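Local atomic coordinates of cocosin 1 acidic chain (Cocos nucifera, PDB entry 5WPW), a protein that serves as a hexameric 11S seed storage globulin of coconut, a two-cupin nutrient reservoir protein that is also a potential food allergen. Residues L405-G408 and D409-A412; I254-P257 and R258-D261; R394-R397 and D398-R401. The protein carries 2 engineered substitutions. All blocks are in the same frame, centred on the assembly; numbering follows the deposited sequence.

Contact 1 (L405-G408 and D409-A412); sequences LTRG and DEVA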
ATOM      1  N   LEU A 405      30.497   2.309 -26.495  1.00 35.95           N
ATOM      2  CA  LEU A 405      29.568   2.092 -27.587  1.00 34.54           C
ATOM      3  C   LEU A 405      29.762   0.776 -28.329  1.00 34.21           C
ATOM      4  O   LEU A 405      28.883   0.407 -29.110  1.00 34.46           O
ATOM      5  CB  LEU A 405      29.645   3.257 -28.584  1.00 42.14           C
ATOM      6  CG  LEU A 405      29.352   4.598 -27.895  1.00 40.90           C
ATOM      7  CD1 LEU A 405      29.450   5.759 -28.858  1.00 41.70           C
ATOM      8  CD2 LEU A 405      27.981   4.568 -27.225  1.00 40.08           C
ATOM      9  N   THR A 406      30.856   0.046 -28.093  1.00 31.47           N
ATOM     10  CA  THR A 406      31.080  -1.174 -28.857  1.00 35.64           C
ATOM     11  C   THR A 406      29.960  -2.182 -28.634  1.00 37.66           C
ATOM     12  O   THR A 406      29.478  -2.801 -29.587  1.00 36.71           O
ATOM     13  CB  THR A 406      32.432  -1.797 -28.518  1.00 34.62           C
ATOM     14  OG1 THR A 406      33.491  -0.898 -28.880  1.00 37.40           O
ATOM     15  CG2 THR A 406      32.595  -3.085 -29.304  1.00 41.02           C
ATOM     16  N   ARG A 407      29.524  -2.352 -27.383  1.00 39.14           N
ATOM     17  CA  ARG A 407      28.396  -3.212 -27.036  1.00 35.19           C
ATOM     18  C   ARG A 407      27.142  -2.423 -26.686  1.00 41.31           C
ATOM     19  O   ARG A 407      26.173  -3.008 -26.176  1.00 36.01           O
ATOM     20  CB  ARG A 407      28.755  -4.102 -25.849  1.00 37.78           C
ATOM     21  CG  ARG A 407      29.859  -5.065 -26.121  1.00 37.35           C
ATOM     22  CD  ARG A 407      29.320  -6.297 -26.756  1.00 38.71           C
ATOM     23  NE  ARG A 407      30.079  -7.443 -26.303  1.00 38.77           N
ATOM     24  CZ  ARG A 407      30.229  -8.551 -27.007  1.00 41.04           C
ATOM     25  NH1 ARG A 407      29.662  -8.650 -28.196  1.00 42.94           N
ATOM     26  NH2 ARG A 407      30.933  -9.563 -26.518  1.00 46.47           N
ATOM     27  N   GLY A 408      27.139  -1.111 -26.929  1.00 39.55           N
ATOM     28  CA  GLY A 408      26.113  -0.236 -26.387  1.00 39.35           C
ATOM     29  C   GLY A 408      24.716  -0.521 -26.885  1.00 37.78           C
ATOM     30  O   GLY A 408      23.754  -0.008 -26.301  1.00 42.55           O
ATOM     31  N   ASP A 409      24.579  -1.321 -27.934  1.00 37.18           N
ATOM     32  CA  ASP A 409      23.288  -1.695 -28.484  1.00 36.36           C
ATOM     33  C   ASP A 409      22.779  -3.023 -27.949  1.00 38.81           C
ATOM     34  O   ASP A 409      21.637  -3.391 -28.246  1.00 39.59           O
ATOM     35  CB  ASP A 409      23.373  -1.801 -30.009  1.00 40.21           C
ATOM     36  CG  ASP A 409      23.105  -0.493 -30.702  1.00 48.20           C
ATOM     37  OD1 ASP A 409      22.605   0.440 -30.040  1.00 51.85           O
ATOM     38  OD2 ASP A 409      23.397  -0.396 -31.911  1.00 52.52           O
ATOM     39  N   GLU A 410      23.592  -3.754 -27.190  1.00 34.41           N
ATOM     40  CA  GLU A 410      23.336  -5.158 -26.912  1.00 36.97           C
ATOM     41  C   GLU A 410      22.709  -5.371 -25.544  1.00 36.83           C
ATOM     42  O   GLU A 410      23.112  -4.744 -24.566  1.00 34.64           O
ATOM     43  CB  GLU A 410      24.624  -5.973 -27.012  1.00 35.70           C
ATOM     44  CG  GLU A 410      24.864  -6.433 -28.433  1.00 44.32           C
ATOM     45  CD  GLU A 410      26.241  -6.991 -28.673  1.00 42.91           C
ATOM     46  OE1 GLU A 410      27.037  -6.306 -29.339  1.00 46.11           O
ATOM     47  OE2 GLU A 410      26.504  -8.120 -28.228  1.00 45.55           O
ATOM     48  N   VAL A 411      21.734  -6.283 -25.500  1.00 36.88           N
ATOM     49  CA  VAL A 411      21.113  -6.807 -24.288  1.00 35.53           C
ATOM     50  C   VAL A 411      22.134  -7.606 -23.491  1.00 39.61           C
ATOM     51  O   VAL A 411      23.297  -7.715 -23.887  1.00 49.19           O
ATOM     52  CB  VAL A 411      19.890  -7.679 -24.639  1.00 40.91           C
ATOM     53  CG1 VAL A 411      18.842  -6.867 -25.336  1.00 37.35           C
ATOM     54  CG2 VAL A 411      20.309  -8.876 -25.533  1.00 44.09           C
ATOM     55  N   ALA A 412      21.708  -8.197 -22.373  1.00 43.58           N
ATOM     56  CA  ALA A 412      22.655  -8.845 -21.467  1.00 41.27           C
ATOM     57  C   ALA A 412      23.333 -10.074 -22.073  1.00 39.46           C
ATOM     58  O   ALA A 412      24.397 -10.477 -21.581  1.00 37.33           O
ATOM     59  CB  ALA A 412      21.952  -9.237 -20.170  1.00 42.62           C
TER
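A type I beta turn from R407 to E410 lies in the loop that returns the chain from helix 397-405 to strand 413-414, which pairs with strand 298-304 in a sheet of the C-terminal cupin domain. R407 and E410 touch twice across it. E410 N donates to R407 O over 2.9 Å and closes the turn. The N-H points well at the oxygen (163°), but the donor stands above the carbonyl plane. The two side chains cross at a slant and form a salt bridge. Their charged planes stand almost perpendicular, 86° apart, and E410 OE2 approaches the guanidinium obliquely. The R407 chain bends at chi2 (-85°) and again at chi3, and these bends bring CD as well as NH1 to the carboxylate. Two other nitrogens of the guanidinium reach another chain: R407 NE donates to A191 O of the third subunit, and NH2 makes a weak bond to A190 O there. E410 packs on F86 of the second subunit, so this small turn sits where three subunits approach one another. The E410 carboxylate spans the bent arginine chain, with R407 CD 3.4 Å from E410 OE1 and R407 NH1 3.2 Å from E410 OE2.

Contact 2 (I254-P257 and R258-D261); sequences IGDP and RRAD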
ATOM      1  N   ILE A 254       9.307 -21.383 -15.896  1.00 30.12           N
ATOM      2  CA  ILE A 254      10.304 -20.492 -16.471  1.00 27.32           C
ATOM      3  C   ILE A 254      11.235 -21.200 -17.439  1.00 34.23           C
ATOM      4  O   ILE A 254      12.177 -20.571 -17.938  1.00 27.11           O
ATOM      5  CB  ILE A 254      11.128 -19.775 -15.385  1.00 29.12           C
ATOM      6  CG1 ILE A 254      11.892 -20.798 -14.537  1.00 25.69           C
ATOM      7  CG2 ILE A 254      10.211 -18.880 -14.549  1.00 31.35           C
ATOM      8  CD1 ILE A 254      13.021 -20.186 -13.731  1.00 33.54           C
ATOM      9  N   GLY A 255      11.009 -22.483 -17.720  1.00 28.41           N
ATOM     10  CA  GLY A 255      11.940 -23.222 -18.554  1.00 31.35           C
ATOM     11  C   GLY A 255      11.590 -23.149 -20.023  1.00 32.88           C
ATOM     12  O   GLY A 255      12.457 -23.321 -20.887  1.00 36.46           O
ATOM     13  N   ASP A 256      10.317 -22.906 -20.297  1.00 30.99           N
ATOM     14  CA  ASP A 256       9.777 -22.866 -21.648  1.00 32.18           C
ATOM     15  C   ASP A 256      10.465 -21.772 -22.444  1.00 34.07           C
ATOM     16  O   ASP A 256      10.371 -20.594 -22.070  1.00 33.97           O
ATOM     17  CB  ASP A 256       8.262 -22.619 -21.620  1.00 34.94           C
ATOM     18  CG  ASP A 256       7.632 -22.573 -23.022  1.00 42.25           C
ATOM     19  OD1 ASP A 256       8.355 -22.630 -24.042  1.00 43.24           O
ATOM     20  OD2 ASP A 256       6.387 -22.468 -23.115  1.00 46.92           O
ATOM     21  N   PRO A 257      11.109 -22.100 -23.560  1.00 32.87           N
ATOM     22  CA  PRO A 257      11.776 -21.060 -24.359  1.00 33.09           C
ATOM     23  C   PRO A 257      10.858 -19.940 -24.771  1.00 32.65           C
ATOM     24  O   PRO A 257      11.297 -18.783 -24.837  1.00 33.35           O
ATOM     25  CB  PRO A 257      12.275 -21.838 -25.588  1.00 34.17           C
ATOM     26  CG  PRO A 257      12.434 -23.235 -25.095  1.00 35.48           C
ATOM     27  CD  PRO A 257      11.300 -23.442 -24.133  1.00 32.09           C
ATOM     28  N   ARG A 258       9.591 -20.262 -25.062  1.00 28.72           N
ATOM     29  CA  ARG A 258       8.614 -19.268 -25.503  1.00 36.45           C
ATOM     30  C   ARG A 258       8.379 -18.152 -24.483  1.00 38.52           C
ATOM     31  O   ARG A 258       7.739 -17.144 -24.820  1.00 34.54           O
ATOM     32  CB  ARG A 258       7.278 -19.956 -25.814  1.00 35.42           C
ATOM     33  CG  ARG A 258       7.372 -20.971 -26.947  1.00 43.47           C
ATOM     34  CD  ARG A 258       6.015 -21.541 -27.300  1.00 48.63           C
ATOM     35  NE  ARG A 258       5.619 -22.600 -26.374  1.00 51.23           N
ATOM     36  CZ  ARG A 258       4.371 -23.045 -26.237  1.00 53.99           C
ATOM     37  NH1 ARG A 258       3.393 -22.520 -26.972  1.00 55.43           N
ATOM     38  NH2 ARG A 258       4.102 -24.015 -25.365  1.00 55.96           N
ATOM     39  N   ARG A 259       8.871 -18.306 -23.260  1.00 30.63           N
ATOM     40  CA  ARG A 259       8.618 -17.357 -22.185  1.00 33.58           C
ATOM     41  C   ARG A 259       9.749 -16.361 -21.974  1.00 31.89           C
ATOM     42  O   ARG A 259       9.664 -15.536 -21.055  1.00 27.79           O
ATOM     43  CB  ARG A 259       8.355 -18.116 -20.889  1.00 31.69           C
ATOM     44  CG  ARG A 259       7.243 -19.144 -21.016  1.00 34.73           C
ATOM     45  CD  ARG A 259       6.924 -19.770 -19.659  1.00 40.61           C
ATOM     46  NE  ARG A 259       5.860 -20.767 -19.734  1.00 42.66           N
ATOM     47  CZ  ARG A 259       4.589 -20.531 -19.427  1.00 44.77           C
ATOM     48  NH1 ARG A 259       4.212 -19.332 -19.009  1.00 39.50           N
ATOM     49  NH2 ARG A 259       3.692 -21.502 -19.525  1.00 45.03           N
ATOM     50  N   ALA A 260      10.796 -16.426 -22.796  1.00 24.79           N
ATOM     51  CA  ALA A 260      11.973 -15.589 -22.628  1.00 26.22           C
ATOM     52  C   ALA A 260      11.593 -14.118 -22.489  1.00 27.78           C
ATOM     53  O   ALA A 260      10.647 -13.639 -23.130  1.00 28.03           O
ATOM     54  CB  ALA A 260      12.916 -15.792 -23.833  1.00 28.43           C
ATOM     55  N   ASP A 261      12.314 -13.417 -21.593  1.00 24.70           N
ATOM     56  CA  ASP A 261      12.293 -11.965 -21.514  1.00 25.54           C
ATOM     57  C   ASP A 261      13.398 -11.314 -22.331  1.00 26.09           C
ATOM     58  O   ASP A 261      13.245 -10.171 -22.764  1.00 28.42           O
ATOM     59  CB  ASP A 261      12.456 -11.512 -20.064  1.00 24.97           C
ATOM     60  CG  ASP A 261      11.302 -11.932 -19.209  1.00 30.51           C
ATOM     61  OD1 ASP A 261      10.171 -11.500 -19.488  1.00 32.57           O
ATOM     62  OD2 ASP A 261      11.523 -12.722 -18.281  1.00 34.32           O
TER
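D256 OD2 faces two arginines of the same tight turn. R258 NE lies 3.4 Å from D256 OD2 in a salt bridge. R259 NE is 3.8 Å from D256 OD2, a long pair. That oxygen is well out of the R259 guanidinium plane, so this second link is one of charge alone. Together D256, R258 and R259 form a salt-bridge network. The carboxylate and the R258 guanidinium are tilted 48° apart, and the oxygen meets the guanidinium obliquely. The other carboxylate oxygen holds the backbone in an Asx turn: R258 N donates to D256 OD1 over 2.9 Å, from above the carboxylate plane. With CG anti to the backbone N (chi1 -180°), the D256 carboxylate reaches both R258 N and the arginine side chain. R259 runs extended from CG to NE past D256, and D256 CB sits at the edge of its guanidinium, 3.6 Å from R259 NE. Two main-chain bonds wind this piece into a short 3-10 turn. R259 N donates to D256 O at 3.0 Å, and A260 N donates to P257 O at 3.2 Å. Both donors lie above the carbonyl planes. P257 and A260 pack on P224 of the second subunit. Within their own chain, both lie on R269 of strand 268-273. The loop passes from strand 251-253, an outermost strand within the chain of the N-terminal cupin sheet, to strand 262-264, the first strand of the C-terminal cupin sheet.

Contact 3 (R394-R397 and D398-R401); sequences RLSR and DEAR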
ATOM      1  N   ARG A 394      41.752   7.200 -17.457  1.00 38.99           N
ATOM      2  CA  ARG A 394      42.871   7.838 -18.153  1.00 32.94           C
ATOM      3  C   ARG A 394      42.926   7.363 -19.608  1.00 38.24           C
ATOM      4  O   ARG A 394      43.920   6.812 -20.074  1.00 42.96           O
ATOM      5  CB  ARG A 394      44.192   7.562 -17.425  1.00 38.87           C
ATOM      6  CG  ARG A 394      44.197   7.976 -15.961  1.00 39.63           C
ATOM      7  CD  ARG A 394      45.547   7.747 -15.328  1.00 43.56           C
ATOM      8  NE  ARG A 394      45.748   6.345 -14.971  1.00 51.65           N
ATOM      9  CZ  ARG A 394      46.925   5.727 -15.006  1.00 52.76           C
ATOM     10  NH1 ARG A 394      47.019   4.448 -14.662  1.00 53.85           N
ATOM     11  NH2 ARG A 394      48.009   6.387 -15.390  1.00 58.07           N
ATOM     12  N   LEU A 395      41.815   7.586 -20.315  1.00 36.89           N
ATOM     13  CA  LEU A 395      41.592   7.121 -21.674  1.00 36.44           C
ATOM     14  C   LEU A 395      41.382   8.303 -22.601  1.00 35.13           C
ATOM     15  O   LEU A 395      40.957   9.385 -22.187  1.00 38.26           O
ATOM     16  CB  LEU A 395      40.357   6.205 -21.788  1.00 35.77           C
ATOM     17  CG  LEU A 395      40.278   4.890 -21.030  1.00 40.09           C
ATOM     18  CD1 LEU A 395      39.157   3.991 -21.566  1.00 37.56           C
ATOM     19  CD2 LEU A 395      41.605   4.183 -21.074  1.00 42.15           C
ATOM     20  N   SER A 396      41.693   8.075 -23.875  1.00 35.02           N
ATOM     21  CA  SER A 396      41.355   9.024 -24.917  1.00 36.01           C
ATOM     22  C   SER A 396      39.850   9.029 -25.131  1.00 36.11           C
ATOM     23  O   SER A 396      39.152   8.091 -24.754  1.00 35.14           O
ATOM     24  CB  SER A 396      42.061   8.650 -26.221  1.00 32.71           C
ATOM     25  OG  SER A 396      41.411   7.534 -26.819  1.00 33.79           O
ATOM     26  N   ARG A 397      39.351  10.089 -25.777  1.00 32.83           N
ATOM     27  CA  ARG A 397      37.947  10.100 -26.183  1.00 36.49           C
ATOM     28  C   ARG A 397      37.604   8.896 -27.065  1.00 39.90           C
ATOM     29  O   ARG A 397      36.543   8.282 -26.896  1.00 32.34           O
ATOM     30  CB  ARG A 397      37.617  11.424 -26.886  1.00 33.80           C
ATOM     31  CG  ARG A 397      36.177  11.585 -27.322  1.00 36.83           C
ATOM     32  CD  ARG A 397      35.879  13.008 -27.766  1.00 41.64           C
ATOM     33  NE  ARG A 397      35.667  13.915 -26.646  1.00 45.01           N
ATOM     34  CZ  ARG A 397      36.622  14.658 -26.097  1.00 49.28           C
ATOM     35  NH1 ARG A 397      36.339  15.470 -25.079  1.00 39.89           N
ATOM     36  NH2 ARG A 397      37.861  14.599 -26.575  1.00 55.19           N
ATOM     37  N   ASP A 398      38.492   8.528 -28.003  1.00 38.35           N
ATOM     38  CA  ASP A 398      38.238   7.359 -28.845  1.00 36.80           C
ATOM     39  C   ASP A 398      38.133   6.084 -28.012  1.00 34.13           C
ATOM     40  O   ASP A 398      37.215   5.281 -28.201  1.00 38.11           O
ATOM     41  CB  ASP A 398      39.338   7.209 -29.907  1.00 36.23           C
ATOM     42  CG  ASP A 398      39.092   6.022 -30.854  1.00 41.06           C
ATOM     43  OD1 ASP A 398      38.081   6.031 -31.587  1.00 37.38           O
ATOM     44  OD2 ASP A 398      39.912   5.078 -30.871  1.00 45.17           O
ATOM     45  N   GLU A 399      39.099   5.861 -27.120  1.00 33.98           N
ATOM     46  CA  GLU A 399      39.072   4.691 -26.254  1.00 35.07           C
ATOM     47  C   GLU A 399      37.805   4.688 -25.392  1.00 37.20           C
ATOM     48  O   GLU A 399      37.111   3.668 -25.286  1.00 31.09           O
ATOM     49  CB  GLU A 399      40.329   4.670 -25.372  1.00 37.83           C
ATOM     50  CG  GLU A 399      41.682   4.516 -26.110  1.00 38.25           C
ATOM     51  CD  GLU A 399      42.894   4.468 -25.157  1.00 44.21           C
ATOM     52  OE1 GLU A 399      43.124   5.445 -24.406  1.00 42.88           O
ATOM     53  OE2 GLU A 399      43.624   3.449 -25.157  1.00 43.69           O
ATOM     54  N   ALA A 400      37.480   5.838 -24.790  1.00 34.50           N
ATOM     55  CA  ALA A 400      36.230   5.985 -24.035  1.00 36.72           C
ATOM     56  C   ALA A 400      35.018   5.567 -24.864  1.00 39.91           C
ATOM     57  O   ALA A 400      34.180   4.776 -24.410  1.00 37.01           O
ATOM     58  CB  ALA A 400      36.068   7.430 -23.560  1.00 31.52           C
ATOM     59  N   ARG A 401      34.914   6.078 -26.098  1.00 35.23           N
ATOM     60  CA  ARG A 401      33.757   5.732 -26.919  1.00 32.01           C
ATOM     61  C   ARG A 401      33.768   4.265 -27.327  1.00 36.05           C
ATOM     62  O   ARG A 401      32.702   3.682 -27.565  1.00 37.48           O
ATOM     63  CB  ARG A 401      33.684   6.629 -28.156  1.00 38.10           C
ATOM     64  CG  ARG A 401      33.052   7.985 -27.876  1.00 39.52           C
ATOM     65  CD  ARG A 401      33.090   8.907 -29.099  1.00 43.40           C
ATOM     66  NE  ARG A 401      32.037   8.607 -30.075  1.00 48.60           N
ATOM     67  CZ  ARG A 401      30.743   8.876 -29.893  1.00 50.11           C
ATOM     68  NH1 ARG A 401      29.866   8.573 -30.837  1.00 47.34           N
ATOM     69  NH2 ARG A 401      30.325   9.449 -28.771  1.00 52.08           N
TER
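D398, in the first turn of helix 397-405, rests its CB 3.7 Å from S396 OG. Its carboxylate turns along the helix to R402, where OD2 and R402 NH1 form a salt bridge. E399 follows and completes a capping box with S396, the N-cap residue. E399 N donates to S396 OG at 2.9 Å, and S396 N donates back to E399 OE1 at 3.0 Å. Both bonds are nearly straight, at 172° and 174°. The serine hydroxyl is set between the backbone N and the carbonyl carbon (chi1 75°), which puts OG in line with the E399 N-H. The E399 chain runs extended beyond CG, and OE1 receives the S396 amide on its anti lone pair. L395 crosses this chain at about a right angle, with CB and CD1 against E399 CB and CD2 near OE1. L395 and E399 also meet K201 of the third subunit. A400 N begins the helical bonding, donating to S396 O at 2.8 Å. A400 CB packs near the same oxygen, at 3.4 Å. R401 N then donates to R397 O at 2.9 Å. R401 CB and CG lie alongside that oxygen. The cap stands just after helix 386-393 and starts the next helix. R397 and A400 pack on M390 of the preceding helix, and R397 NH1 pairs with E387 there.

Contacts 3 and 1 sit near the two ends of helix 397-405. Contact 3 caps its start, and contact 1 turns the chain after its end. Their centres are 17 Å apart, and both touch the third subunit. Contact 2 lies earlier in the chain, in a loop between strands, 39 Å from contact 3 between centres. It shares the second subunit with contact 1, though their nearest atoms stay about 7 Å apart. Contacts 1 and 2 are surface sites where salt bridges accompany short turns closed by main-chain hydrogen bonds. Contact 3 is partly buried and relies on reciprocal hydrogen bonds between side chains and amides, with charged pairs reaching into neighbouring turns or helices.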